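Local atomic coordinates of bifunctional enzyme cysn/cysc (Mycobacterium tuberculosis, PDB entry 4BZP), a protein that catalyses the ATP-dependent 3'-phosphorylation of adenosine-5'-phosphosulfate, acting as the kinase domain of a bifunctional sulfate-activating enzyme. Residues Met23-Lys28 against Gln166-Leu171; His68-Leu73 against Val80-Ile85; Ala128-Gly133 against Thr139-Pro144; Thr7-Gly12 against Glu61-Leu66; Leu72-Gly77 against Ala102-Phe107. All blocks are in the same frame, centred on the assembly; numbering follows the deposited sequence. Where two conformers were deposited one is given.

Contact 1. Residues Met23-Lys28 against Gln166-Leu171; sequences MLVERK and QEVIDL
Val-25 sets its two methyl groups over two successive residues of the facing helix. CG2 meets Val-168 at CB, 3.9 Å away, and CG1 lies 4.1 Å from Ile-169 CG1. The two overlaps differ in direction: the Val-25 side chain lies nearly perpendicular to that of Val-168 but runs antiparallel alongside that of Ile-169. Beyond them, the Ile-169 branch ends in a methyl lodged against the hydrocarbon part of Lys-28, with CD1 3.8 Å from both CB and CD of the lysine. That chain is extended through its methylenes and bends only at the last torsion (chi4 -69°), which turns the ammonium group away from the isoleucine to a salt bridge with Asp-162. The axes of the two short helical segments pass 9.7 Å apart at a crossing angle of -62°, and the nearest CA pair is that of Val-25 and Ile-169. Helix 18-31 and the C-terminal helix 161-173 lie on the same face of the parallel sheet, with Val-25 resting on Leu-81 and Val-168 on Leu-153; the first turns of both helices contribute residues to the ADP pocket. Across the segments the contact is wholly apolar: branched aliphatic groups fill the buried part, while the lysine lends its methylenes to the packing and keeps its charge at the margin, paired with a carboxylate.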
# COMPACT_ATOMS: atom_id res chain seq x y z
N MET A 23 -8.92 -14.55 8.29
CA MET A 23 -8.89 -13.96 9.63
C MET A 23 -8.35 -14.95 10.66
O MET A 23 -7.63 -14.54 11.55
CB MET A 23 -10.27 -13.45 10.04
CG MET A 23 -10.77 -12.30 9.17
SD MET A 23 -9.83 -10.79 9.44
CE MET A 23 -10.32 -10.20 11.05
N LEU A 24 -8.72 -16.22 10.54
CA LEU A 24 -8.26 -17.21 11.50
C LEU A 24 -6.80 -17.53 11.28
O LEU A 24 -6.03 -17.69 12.23
CB LEU A 24 -9.12 -18.46 11.47
CG LEU A 24 -8.70 -19.50 12.53
CD1 LEU A 24 -8.62 -18.95 13.94
CD2 LEU A 24 -9.70 -20.63 12.51
N VAL A 25 -6.34 -17.60 10.05
CA VAL A 25 -4.92 -17.75 9.78
C VAL A 25 -4.16 -16.56 10.37
O VAL A 25 -3.13 -16.76 11.01
CB VAL A 25 -4.61 -17.88 8.27
CG1 VAL A 25 -3.13 -17.81 7.98
CG2 VAL A 25 -5.19 -19.14 7.69
N GLU A 26 -4.67 -15.36 10.19
CA GLU A 26 -3.99 -14.20 10.77
C GLU A 26 -3.86 -14.37 12.27
O GLU A 26 -2.77 -14.12 12.79
CB GLU A 26 -4.79 -12.94 10.42
CG GLU A 26 -4.10 -11.64 10.89
CD GLU A 26 -4.97 -10.39 10.78
OE1 GLU A 26 -6.19 -10.42 11.10
OE2 GLU A 26 -4.47 -9.39 10.21
N ARG A 27 -4.93 -14.74 12.95
CA ARG A 27 -4.88 -14.91 14.41
C ARG A 27 -3.89 -15.98 14.79
O ARG A 27 -3.10 -15.80 15.74
CB ARG A 27 -6.27 -15.20 14.97
CG ARG A 27 -7.23 -14.02 14.88
CD ARG A 27 -8.53 -14.10 15.65
NE ARG A 27 -9.42 -15.11 15.09
CZ ARG A 27 -10.29 -14.88 14.11
NH1 ARG A 27 -10.38 -13.68 13.57
NH2 ARG A 27 -11.03 -15.85 13.66
N LYS A 28 -3.95 -17.13 14.12
CA LYS A 28 -3.03 -18.24 14.45
C LYS A 28 -1.59 -17.81 14.32
O LYS A 28 -0.75 -18.16 15.16
CB LYS A 28 -3.30 -19.48 13.59
CG LYS A 28 -4.54 -20.27 13.95
CD LYS A 28 -4.72 -21.41 12.99
CE LYS A 28 -5.96 -22.23 13.21
NZ LYS A 28 -5.83 -23.00 14.50
N GLN A 166 -5.51 -24.29 9.22
CA GLN A 166 -4.31 -25.07 9.37
C GLN A 166 -3.77 -25.58 8.04
O GLN A 166 -2.55 -25.63 7.84
CB GLN A 166 -4.57 -26.19 10.36
CG GLN A 166 -3.29 -26.97 10.67
CD GLN A 166 -2.23 -26.12 11.34
OE1 GLN A 166 -2.52 -25.40 12.31
NE2 GLN A 166 -1.03 -26.09 10.79
N GLU A 167 -4.64 -25.90 7.09
CA GLU A 167 -4.16 -26.31 5.78
C GLU A 167 -3.39 -25.19 5.09
O GLU A 167 -2.41 -25.45 4.39
CB GLU A 167 -5.28 -26.74 4.87
CG GLU A 167 -5.97 -28.01 5.24
CD GLU A 167 -6.94 -28.35 4.15
OE1 GLU A 167 -6.46 -28.61 3.02
OE2 GLU A 167 -8.15 -28.27 4.41
N VAL A 168 -3.86 -23.95 5.24
CA VAL A 168 -3.14 -22.79 4.65
C VAL A 168 -1.77 -22.66 5.31
O VAL A 168 -0.79 -22.47 4.59
CB VAL A 168 -3.96 -21.48 4.81
CG1 VAL A 168 -3.14 -20.27 4.35
CG2 VAL A 168 -5.26 -21.58 3.97
N ILE A 169 -1.72 -22.78 6.64
CA ILE A 169 -0.42 -22.67 7.34
C ILE A 169 0.50 -23.81 6.91
O ILE A 169 1.67 -23.56 6.63
CB ILE A 169 -0.69 -22.62 8.83
CG1 ILE A 169 -1.33 -21.27 9.17
CG2 ILE A 169 0.61 -22.81 9.62
CD1 ILE A 169 -1.82 -21.15 10.56
N ASP A 170 -0.04 -25.00 6.73
CA ASP A 170 0.78 -26.16 6.27
C ASP A 170 1.36 -25.83 4.89
O ASP A 170 2.54 -26.11 4.59
CB ASP A 170 -0.02 -27.46 6.22
CG ASP A 170 -0.39 -28.04 7.62
OD1 ASP A 170 0.16 -27.57 8.60
OD2 ASP A 170 -1.29 -28.88 7.63
N LEU A 171 0.56 -25.22 4.03
CA LEU A 171 1.03 -24.86 2.68
C LEU A 171 2.20 -23.90 2.77
O LEU A 171 3.21 -24.05 2.04
CB LEU A 171 -0.11 -24.21 1.88
CG LEU A 171 0.21 -23.70 0.45
CD1 LEU A 171 0.62 -24.81 -0.51
CD2 LEU A 171 -0.99 -22.89 -0.06

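Contact 2. Residues His68-Leu73 against Val80-Ile85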
# COMPACT_ATOMS: atom_id res chain seq x y z
N HIS A 68 -0.36 -5.05 -5.82
CA HIS A 68 0.82 -4.24 -5.51
C HIS A 68 0.93 -3.89 -4.04
O HIS A 68 2.03 -3.88 -3.48
CB HIS A 68 0.81 -2.98 -6.39
CG HIS A 68 1.16 -3.25 -7.81
ND1 HIS A 68 2.43 -3.56 -8.24
CD2 HIS A 68 0.39 -3.22 -8.91
CE1 HIS A 68 2.42 -3.79 -9.53
NE2 HIS A 68 1.18 -3.62 -9.97
N VAL A 69 -0.19 -3.64 -3.37
CA VAL A 69 -0.15 -3.40 -1.93
C VAL A 69 0.31 -4.65 -1.23
O VAL A 69 1.13 -4.61 -0.32
CB VAL A 69 -1.46 -2.85 -1.39
CG1 VAL A 69 -1.40 -2.74 0.12
CG2 VAL A 69 -1.80 -1.55 -2.09
N ALA A 70 -0.20 -5.81 -1.67
CA ALA A 70 0.27 -7.05 -1.07
C ALA A 70 1.76 -7.25 -1.26
O ALA A 70 2.43 -7.71 -0.31
CB ALA A 70 -0.48 -8.21 -1.67
N THR A 71 2.30 -6.95 -2.43
CA THR A 71 3.76 -7.17 -2.64
C THR A 71 4.52 -6.23 -1.78
O THR A 71 5.58 -6.62 -1.23
CB THR A 71 4.29 -7.05 -4.09
OG1 THR A 71 4.14 -5.69 -4.52
CG2 THR A 71 3.63 -8.04 -5.00
N LEU A 72 4.04 -5.02 -1.61
CA LEU A 72 4.70 -4.04 -0.72
C LEU A 72 4.72 -4.52 0.73
O LEU A 72 5.79 -4.50 1.39
CB LEU A 72 4.03 -2.67 -0.87
CG LEU A 72 4.41 -1.56 0.10
CD1 LEU A 72 5.86 -1.33 -0.11
CD2 LEU A 72 3.59 -0.30 -0.11
N LEU A 73 3.58 -4.99 1.22
CA LEU A 73 3.53 -5.46 2.59
C LEU A 73 4.41 -6.69 2.75
O LEU A 73 5.03 -6.87 3.79
CB LEU A 73 2.11 -5.78 3.01
CG LEU A 73 1.16 -4.58 3.18
CD1 LEU A 73 -0.28 -5.06 3.31
CD2 LEU A 73 1.59 -3.74 4.39
N VAL A 80 0.77 -11.86 3.98
CA VAL A 80 -0.40 -11.12 3.51
C VAL A 80 -1.50 -12.09 3.07
O VAL A 80 -1.22 -13.03 2.34
CB VAL A 80 -0.06 -10.18 2.35
CG1 VAL A 80 -1.25 -9.30 1.95
CG2 VAL A 80 1.12 -9.28 2.72
N LEU A 81 -2.71 -11.86 3.52
CA LEU A 81 -3.87 -12.72 3.24
C LEU A 81 -4.88 -11.87 2.53
O LEU A 81 -5.33 -10.84 3.10
CB LEU A 81 -4.42 -13.25 4.54
CG LEU A 81 -3.41 -14.09 5.32
CD1 LEU A 81 -3.52 -13.95 6.82
CD2 LEU A 81 -3.55 -15.55 4.94
N VAL A 82 -5.25 -12.22 1.31
CA VAL A 82 -6.14 -11.38 0.47
C VAL A 82 -7.40 -12.15 0.17
O VAL A 82 -7.42 -13.03 -0.71
CB VAL A 82 -5.44 -11.00 -0.83
CG1 VAL A 82 -6.33 -10.05 -1.64
CG2 VAL A 82 -4.09 -10.38 -0.55
N PRO A 83 -8.50 -11.81 0.87
CA PRO A 83 -9.74 -12.54 0.66
C PRO A 83 -10.70 -11.96 -0.35
O PRO A 83 -11.94 -11.89 -0.07
CB PRO A 83 -10.37 -12.51 2.04
CG PRO A 83 -9.96 -11.19 2.59
CD PRO A 83 -8.56 -10.99 2.10
N ALA A 84 -10.24 -11.78 -1.57
CA ALA A 84 -11.08 -11.22 -2.64
C ALA A 84 -11.69 -12.31 -3.48
O ALA A 84 -11.15 -13.42 -3.60
CB ALA A 84 -10.26 -10.27 -3.49
N ILE A 85 -12.84 -12.03 -4.06
CA ILE A 85 -13.53 -13.00 -4.88
C ILE A 85 -12.63 -13.39 -6.05
O ILE A 85 -12.53 -14.59 -6.37
CB ILE A 85 -14.88 -12.49 -5.37
CG1 ILE A 85 -15.84 -12.42 -4.18
CG2 ILE A 85 -15.50 -13.41 -6.45
CD1 ILE A 85 -17.13 -11.74 -4.50
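The flat group in this contact is the peptide carbonyl of Ala-70, whose O is approached by Val-80 CG2 at 3.7 Å; no aromatic ring, amide side chain or carboxylate takes part, and the rest is aliphatic. Val-80 straddles one turn of the helix. Its CG1 lies 3.9 Å from Ala-70 CB, while CG2 rests 3.6 Å from Leu-73 CB. This division follows from the valine torsion (chi1 -174°), which places CG1 opposite the backbone N and CG2 beside it, one methyl for each of two residues spaced three apart on the helix. The backbones come closest at Ala-70, whose CA is 6.2 Å from the CA of Val-80. The helical segment and strand 80-82 run nearly antiparallel, at 163° between their directions, with axes 9.0 Å apart. That geometry belongs to the return leg of a beta-alpha-beta crossover: strand 36-38 leads to helix 56-75, which turns back into strand 79-82, parallel to 36-38 and adjacent to it in the sheet. Further along the strand Val-82 also faces the helix, but more distantly, its CG2 being 4.4 Å from Ala-70 CB. Leu-73 also packs on Leu-72 of the second subunit, and Val-69 on Leu-48 of that subunit.

Contact 3. Residues Ala128-Gly133 against Thr139-Pro144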
# COMPACT_ATOMS: atom_id res chain seq x y z
N ALA A 128 -29.43 -12.40 -0.70
CA ALA A 128 -30.85 -11.95 -0.65
C ALA A 128 -31.01 -10.66 -1.45
O ALA A 128 -32.01 -10.53 -2.18
CB ALA A 128 -31.28 -11.76 0.79
N LYS A 129 -30.07 -9.73 -1.37
CA LYS A 129 -30.17 -8.51 -2.19
C LYS A 129 -30.09 -8.88 -3.68
O LYS A 129 -30.88 -8.31 -4.53
CB LYS A 129 -29.08 -7.52 -1.86
CG LYS A 129 -29.35 -6.64 -0.70
CD LYS A 129 -28.40 -5.46 -0.72
CE LYS A 129 -28.53 -4.57 0.48
NZ LYS A 129 -28.04 -3.22 0.10
N ALA A 130 -29.19 -9.74 -4.08
CA ALA A 130 -29.04 -10.10 -5.50
C ALA A 130 -30.32 -10.71 -6.02
O ALA A 130 -30.77 -10.39 -7.15
CB ALA A 130 -27.87 -11.06 -5.69
N ARG A 131 -30.93 -11.59 -5.25
CA ARG A 131 -32.14 -12.27 -5.71
C ARG A 131 -33.31 -11.31 -5.78
O ARG A 131 -34.21 -11.59 -6.60
CB ARG A 131 -32.52 -13.40 -4.78
CG ARG A 131 -31.57 -14.54 -4.74
CD ARG A 131 -31.24 -15.14 -6.07
NE ARG A 131 -30.41 -16.34 -6.00
CZ ARG A 131 -30.01 -17.04 -7.04
NH1 ARG A 131 -30.32 -16.64 -8.28
NH2 ARG A 131 -29.22 -18.12 -6.87
N ALA A 132 -33.30 -10.22 -5.03
CA ALA A 132 -34.33 -9.22 -5.06
C ALA A 132 -34.05 -8.18 -6.17
O ALA A 132 -34.82 -7.24 -6.29
CB ALA A 132 -34.41 -8.53 -3.76
N GLY A 133 -32.95 -8.34 -6.91
CA GLY A 133 -32.57 -7.38 -7.97
C GLY A 133 -31.92 -6.12 -7.50
O GLY A 133 -31.75 -5.14 -8.24
N THR A 139 -21.28 -12.01 -8.87
CA THR A 139 -20.55 -13.21 -9.29
C THR A 139 -21.25 -14.47 -8.81
O THR A 139 -21.61 -14.63 -7.66
CB THR A 139 -19.13 -13.15 -8.74
OG1 THR A 139 -18.46 -12.01 -9.30
CG2 THR A 139 -18.37 -14.37 -9.06
N GLY A 140 -21.47 -15.40 -9.74
CA GLY A 140 -22.16 -16.65 -9.45
C GLY A 140 -23.63 -16.66 -9.80
O GLY A 140 -24.26 -17.73 -9.85
N ILE A 141 -24.19 -15.48 -10.02
CA ILE A 141 -25.62 -15.33 -10.33
C ILE A 141 -25.77 -14.71 -11.71
O ILE A 141 -26.22 -15.41 -12.65
CB ILE A 141 -26.37 -14.51 -9.29
CG1 ILE A 141 -26.41 -15.30 -7.98
CG2 ILE A 141 -27.80 -14.25 -9.77
CD1 ILE A 141 -26.92 -14.50 -6.84
N ASP A 142 -25.32 -13.49 -11.86
CA ASP A 142 -25.41 -12.82 -13.19
C ASP A 142 -24.10 -12.22 -13.63
O ASP A 142 -24.06 -11.27 -14.39
CB ASP A 142 -26.57 -11.84 -13.21
CG ASP A 142 -26.35 -10.67 -12.34
OD1 ASP A 142 -25.85 -10.86 -11.21
OD2 ASP A 142 -26.74 -9.54 -12.69
N SER A 143 -22.99 -12.83 -13.20
CA SER A 143 -21.67 -12.53 -13.65
C SER A 143 -20.84 -13.79 -13.40
O SER A 143 -21.00 -14.45 -12.40
CB SER A 143 -21.11 -11.33 -12.85
OG SER A 143 -19.87 -10.90 -13.41
N PRO A 144 -19.93 -14.11 -14.27
CA PRO A 144 -19.27 -15.42 -14.14
C PRO A 144 -18.20 -15.54 -13.08
O PRO A 144 -17.47 -14.55 -12.80
CB PRO A 144 -18.62 -15.60 -15.50
CG PRO A 144 -18.30 -14.20 -15.97
CD PRO A 144 -19.49 -13.40 -15.49
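This is a small surface contact between the end of helix 126-131 and the loop that follows it before strand 153-155, held by one isoleucine against two consecutive helix residues. Ile-141 sends CD1 to within 3.7 Å of Ala-130 CB, and the same methyl sits 4.0 Å above the plane of the Arg-131 guanidinium, over its centre. A second branch, CG2, lies 3.8 Å from Arg-131 NH1. The arginine starts out pointing away from the loop; a bend at its second torsion (chi2 -54°) carries the otherwise extended chain back, so that its flat head lies across the isoleucine. NH2 of that head forms a salt bridge with Glu-119. Both segments have their own local order. The helix closes in a Schellman motif at Gly-133, which has positive phi (79°) and whose N bonds to Ala-130 O at 3.0 Å. In the loop, Gly-140 N bonds to Ser-143 O at 2.9 Å, and the Asp-142 carboxylate accepts from the backbone N of His-137 and of Phe-138. Following Arg-121 and Pro-123 of the ADP pocket in the chain, this region is consistent with the lid of APS kinases. The chemistry combines apolar packing with an ion pair: the isoleucine covers one face of the guanidinium, a surface that hydrates poorly, while the charge is met by the carboxylate of Glu-119.

Contact 4. Residues Thr7-Gly12 against Glu61-Leu66; sequences TVWFTG and ENLRRL
Trp-9 meets helix 56-75 with the far corner of its six-membered ring. CH2 comes within 3.7 Å of Leu-63 O, and this carbonyl oxygen lies at the ring edge, near its plane, where the C-H groups carry a slight positive charge. The apolar neighbours stand a little further off: CZ2 is 4.2 Å from Leu-63 CD2, and CH2 is equally far from Leu-66 CB. With CG opposite the backbone N (chi1 -167°), the long indole bridges a wide gap, the nearest CA atoms, of Trp-9 and Leu-66, being 10.1 Å apart. Strand 6-11, the middle strand of the parallel sheet, leads here into the P-loop; the oxygen of Gly-12 accepts a hydrogen bond from Lys-18, a residue of the ADP pocket. On the outer flank of the helix, away from the tryptophan, the packing gives way to charge. Arg-64 grips Glu-61 side-on, NE to OE1 at 2.8 Å and NH2 to OE2 at 2.9 Å, both on the syn side, the NE bond tilted 29° out of the carboxylate plane. Arg-65 NE reaches OE2 from the anti side at 2.9 Å, so that oxygen accepts two donors. Glu-61 and Arg-64 are partly exposed while Arg-65 is buried, and Arg-64 also bonds to backbone oxygens of Gly-47 and Leu-48 of the second subunit.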
# COMPACT_ATOMS: atom_id res chain seq x y z
N THR A 7 2.44 -13.94 0.01
CA THR A 7 1.01 -13.65 -0.15
C THR A 7 0.16 -14.87 -0.40
O THR A 7 0.48 -15.69 -1.26
CB THR A 7 0.76 -12.64 -1.30
OG1 THR A 7 1.41 -11.40 -0.93
CG2 THR A 7 -0.72 -12.38 -1.58
N VAL A 8 -0.94 -14.99 0.36
CA VAL A 8 -1.98 -15.94 0.10
C VAL A 8 -3.15 -15.22 -0.54
O VAL A 8 -3.74 -14.34 0.09
CB VAL A 8 -2.43 -16.63 1.40
CG1 VAL A 8 -3.53 -17.63 1.10
CG2 VAL A 8 -1.26 -17.29 2.09
N TRP A 9 -3.48 -15.56 -1.77
CA TRP A 9 -4.51 -14.91 -2.58
C TRP A 9 -5.67 -15.85 -2.66
O TRP A 9 -5.62 -16.90 -3.37
CB TRP A 9 -3.95 -14.60 -3.96
CG TRP A 9 -4.74 -13.69 -4.82
CD1 TRP A 9 -5.73 -14.02 -5.66
CD2 TRP A 9 -4.58 -12.25 -4.91
NE1 TRP A 9 -6.23 -12.88 -6.25
CE2 TRP A 9 -5.52 -11.79 -5.83
CE3 TRP A 9 -3.74 -11.32 -4.31
CZ2 TRP A 9 -5.62 -10.42 -6.17
CZ3 TRP A 9 -3.89 -9.98 -4.66
CH2 TRP A 9 -4.81 -9.59 -5.54
N PHE A 10 -6.74 -15.54 -1.95
CA PHE A 10 -7.91 -16.35 -2.04
C PHE A 10 -8.67 -16.08 -3.32
O PHE A 10 -8.52 -15.08 -4.09
CB PHE A 10 -8.83 -16.12 -0.86
CG PHE A 10 -8.28 -16.61 0.43
CD1 PHE A 10 -7.45 -15.81 1.17
CD2 PHE A 10 -8.58 -17.88 0.88
CE1 PHE A 10 -6.90 -16.27 2.34
CE2 PHE A 10 -8.03 -18.35 2.05
CZ PHE A 10 -7.23 -17.52 2.82
N THR A 11 -9.56 -17.00 -3.57
CA THR A 11 -10.54 -16.80 -4.66
C THR A 11 -11.70 -17.74 -4.39
O THR A 11 -11.52 -18.83 -3.86
CB THR A 11 -9.90 -17.00 -6.05
OG1 THR A 11 -10.91 -16.79 -7.05
CG2 THR A 11 -9.28 -18.39 -6.21
N GLY A 12 -12.89 -17.31 -4.72
CA GLY A 12 -14.11 -18.08 -4.55
C GLY A 12 -15.32 -17.18 -4.46
O GLY A 12 -15.20 -15.98 -4.20
N GLU A 61 -9.16 -3.08 -11.65
CA GLU A 61 -8.14 -2.16 -11.14
C GLU A 61 -8.03 -2.29 -9.63
O GLU A 61 -6.92 -2.18 -9.11
CB GLU A 61 -8.51 -0.74 -11.58
CG GLU A 61 -7.59 0.33 -11.01
CD GLU A 61 -6.16 0.25 -11.52
OE1 GLU A 61 -5.82 -0.50 -12.45
OE2 GLU A 61 -5.33 0.98 -10.93
N ASN A 62 -9.12 -2.49 -8.91
CA ASN A 62 -9.10 -2.78 -7.50
C ASN A 62 -8.15 -3.94 -7.21
O ASN A 62 -7.29 -3.84 -6.33
CB ASN A 62 -10.52 -3.04 -7.02
CG ASN A 62 -10.59 -3.33 -5.57
OD1 ASN A 62 -10.28 -2.46 -4.75
ND2 ASN A 62 -11.00 -4.54 -5.22
N LEU A 63 -8.27 -5.03 -7.95
CA LEU A 63 -7.46 -6.20 -7.76
C LEU A 63 -6.04 -5.91 -8.16
O LEU A 63 -5.12 -6.39 -7.46
CB LEU A 63 -8.01 -7.40 -8.52
CG LEU A 63 -9.37 -7.90 -8.08
CD1 LEU A 63 -9.94 -8.86 -9.08
CD2 LEU A 63 -9.29 -8.52 -6.69
N ARG A 64 -5.80 -5.19 -9.25
CA ARG A 64 -4.44 -4.84 -9.63
C ARG A 64 -3.74 -4.09 -8.50
O ARG A 64 -2.61 -4.39 -8.12
CB ARG A 64 -4.45 -4.01 -10.92
CG ARG A 64 -3.08 -3.81 -11.51
CD ARG A 64 -3.03 -2.75 -12.64
NE ARG A 64 -3.21 -1.42 -12.11
CZ ARG A 64 -2.23 -0.69 -11.54
NH1 ARG A 64 -1.00 -1.17 -11.46
NH2 ARG A 64 -2.51 0.48 -11.05
N ARG A 65 -4.42 -3.09 -7.95
CA ARG A 65 -3.81 -2.31 -6.89
C ARG A 65 -3.61 -3.19 -5.66
O ARG A 65 -2.55 -3.07 -4.98
CB ARG A 65 -4.67 -1.12 -6.55
CG ARG A 65 -4.78 -0.09 -7.65
CD ARG A 65 -5.56 1.08 -7.19
NE ARG A 65 -5.98 1.95 -8.29
CZ ARG A 65 -6.73 3.04 -8.10
NH1 ARG A 65 -7.15 3.34 -6.91
NH2 ARG A 65 -7.12 3.73 -9.16
N LEU A 66 -4.58 -4.02 -5.30
CA LEU A 66 -4.43 -4.93 -4.17
C LEU A 66 -3.17 -5.78 -4.38
O LEU A 66 -2.42 -6.05 -3.40
CB LEU A 66 -5.69 -5.81 -4.02
CG LEU A 66 -6.90 -5.38 -3.19
CD1 LEU A 66 -8.08 -6.28 -3.36
CD2 LEU A 66 -6.53 -5.50 -1.74

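Contact 5. Residues Leu72-Gly77 against Ala102-Phe107; sequences LLADCG and AGIDFF
Apolar packing carries the contact, and it rests on one pair, Ala-74 and Ile-104. Ile-104 CG2 approaches Ala-74 CB to 3.6 Å, a tight methyl-to-methyl meeting, and CD1 stands 4.2 Å from the same atom. The isoleucine is bent at both torsions (chi1 -61°, chi2 -62°), which folds the longer branch along the helix, where CD1 also lies 4.2 Å from Asp-75 N. Both branches thus come to Ala-74 from the same side, and CD1 continues toward the start of the next residue. Away from the segments, Ile-104 also packs on His-99 and Arg-4.

Backbone hydrogen bonds shape each side without joining them. Cys-76 N bonds to Leu-72 O at 3.1 Å and Gly-77 N to Ala-74 O at 2.9 Å, closing helix 56-75 in a Schellman motif at Gly-77, whose phi is 103°. Gly-103 ends helix 89-101 with the same motif.

Charge contributes little: Asp-75 makes a long, weak ion pair with Arg-4. At the far side of the helix end, Cys-76 packs on Tyr-37 of the second subunit. The whole is a joint of a three-layer alpha/beta P-loop kinase fold, in which the C-terminal end of one helix abuts the short connection that leads from another helix into strand 106-111 of the central parallel sheet.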
# COMPACT_ATOMS: atom_id res chain seq x y z
N LEU A 72 4.04 -5.02 -1.61
CA LEU A 72 4.70 -4.04 -0.72
C LEU A 72 4.72 -4.52 0.73
O LEU A 72 5.79 -4.50 1.39
CB LEU A 72 4.03 -2.67 -0.87
CG LEU A 72 4.41 -1.56 0.10
CD1 LEU A 72 5.86 -1.33 -0.11
CD2 LEU A 72 3.59 -0.30 -0.11
N LEU A 73 3.58 -4.99 1.22
CA LEU A 73 3.53 -5.46 2.59
C LEU A 73 4.41 -6.69 2.75
O LEU A 73 5.03 -6.87 3.79
CB LEU A 73 2.11 -5.78 3.01
CG LEU A 73 1.16 -4.58 3.18
CD1 LEU A 73 -0.28 -5.06 3.31
CD2 LEU A 73 1.59 -3.74 4.39
N ALA A 74 4.41 -7.58 1.78
CA ALA A 74 5.28 -8.75 1.84
C ALA A 74 6.73 -8.38 1.86
O ALA A 74 7.53 -8.94 2.60
CB ALA A 74 4.97 -9.67 0.68
N ASP A 75 7.10 -7.42 1.07
CA ASP A 75 8.49 -6.99 1.05
C ASP A 75 8.88 -6.38 2.41
O ASP A 75 10.06 -6.51 2.81
CB ASP A 75 8.69 -6.09 -0.18
CG ASP A 75 10.11 -5.72 -0.38
OD1 ASP A 75 10.86 -6.60 -0.87
OD2 ASP A 75 10.42 -4.57 -0.03
N CYS A 76 7.94 -5.78 3.15
CA CYS A 76 8.07 -5.30 4.53
C CYS A 76 8.02 -6.42 5.61
O CYS A 76 7.97 -6.14 6.79
CB CYS A 76 6.96 -4.25 4.84
SG CYS A 76 7.26 -2.69 4.10
N GLY A 77 7.92 -7.68 5.17
CA GLY A 77 8.03 -8.83 6.05
C GLY A 77 6.73 -9.53 6.44
O GLY A 77 6.75 -10.49 7.23
N ALA A 102 8.32 -9.31 -8.45
CA ALA A 102 8.91 -8.78 -7.23
C ALA A 102 9.70 -9.77 -6.41
O ALA A 102 10.25 -9.40 -5.33
CB ALA A 102 7.81 -8.19 -6.38
N GLY A 103 9.74 -11.02 -6.81
CA GLY A 103 10.40 -11.97 -5.98
C GLY A 103 9.67 -12.51 -4.78
O GLY A 103 10.28 -13.09 -3.90
N ILE A 104 8.34 -12.36 -4.76
CA ILE A 104 7.57 -12.70 -3.57
C ILE A 104 6.74 -13.96 -3.81
O ILE A 104 6.02 -14.02 -4.81
CB ILE A 104 6.58 -11.56 -3.18
CG1 ILE A 104 7.38 -10.29 -2.86
CG2 ILE A 104 5.72 -11.92 -1.98
CD1 ILE A 104 8.34 -10.38 -1.70
N ASP A 105 6.81 -14.93 -2.90
CA ASP A 105 6.00 -16.14 -2.97
C ASP A 105 4.50 -15.80 -2.96
O ASP A 105 4.05 -14.93 -2.22
CB ASP A 105 6.26 -17.04 -1.77
CG ASP A 105 7.58 -17.78 -1.84
OD1 ASP A 105 8.33 -17.72 -2.82
OD2 ASP A 105 7.81 -18.48 -0.84
N PHE A 106 3.74 -16.51 -3.79
CA PHE A 106 2.33 -16.28 -4.00
C PHE A 106 1.63 -17.60 -4.06
O PHE A 106 2.07 -18.52 -4.78
CB PHE A 106 2.15 -15.52 -5.33
CG PHE A 106 0.72 -15.23 -5.75
CD1 PHE A 106 -0.03 -16.16 -6.47
CD2 PHE A 106 0.16 -14.01 -5.47
CE1 PHE A 106 -1.32 -15.88 -6.84
CE2 PHE A 106 -1.13 -13.70 -5.90
CZ PHE A 106 -1.86 -14.63 -6.60
N PHE A 107 0.53 -17.71 -3.33
CA PHE A 107 -0.28 -18.93 -3.31
C PHE A 107 -1.71 -18.59 -3.66
O PHE A 107 -2.31 -17.74 -3.02
CB PHE A 107 -0.21 -19.58 -1.94
CG PHE A 107 1.16 -19.87 -1.47
CD1 PHE A 107 1.77 -21.05 -1.78
CD2 PHE A 107 1.85 -18.93 -0.70
CE1 PHE A 107 3.06 -21.32 -1.33
CE2 PHE A 107 3.14 -19.19 -0.27
CZ PHE A 107 3.73 -20.38 -0.59

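In the fold
Contacts 1, 2, 4 and 5 are buried, whereas contact 3 is at the surface, its centre about 30 Å from that of contact 1. Three of them, contacts 2, 4 and 5, share helix 56-75, laid along one face of the sheet and touching the second subunit; contact 1 pairs two helices on the other face. The sheet itself ties them together: Val-80 O lies 2.8 Å from Val-8 N, and Trp-9 N is equally far from Phe-107 O, probably hydrogen bonds between neighbouring strands. Chemistry follows position. Aliphatic groups dominate contacts 1, 2 and 5, an indole spans contact 4 with ion pairs on its outer flank, and contact 3 sets a guanidinium face on isoleucine.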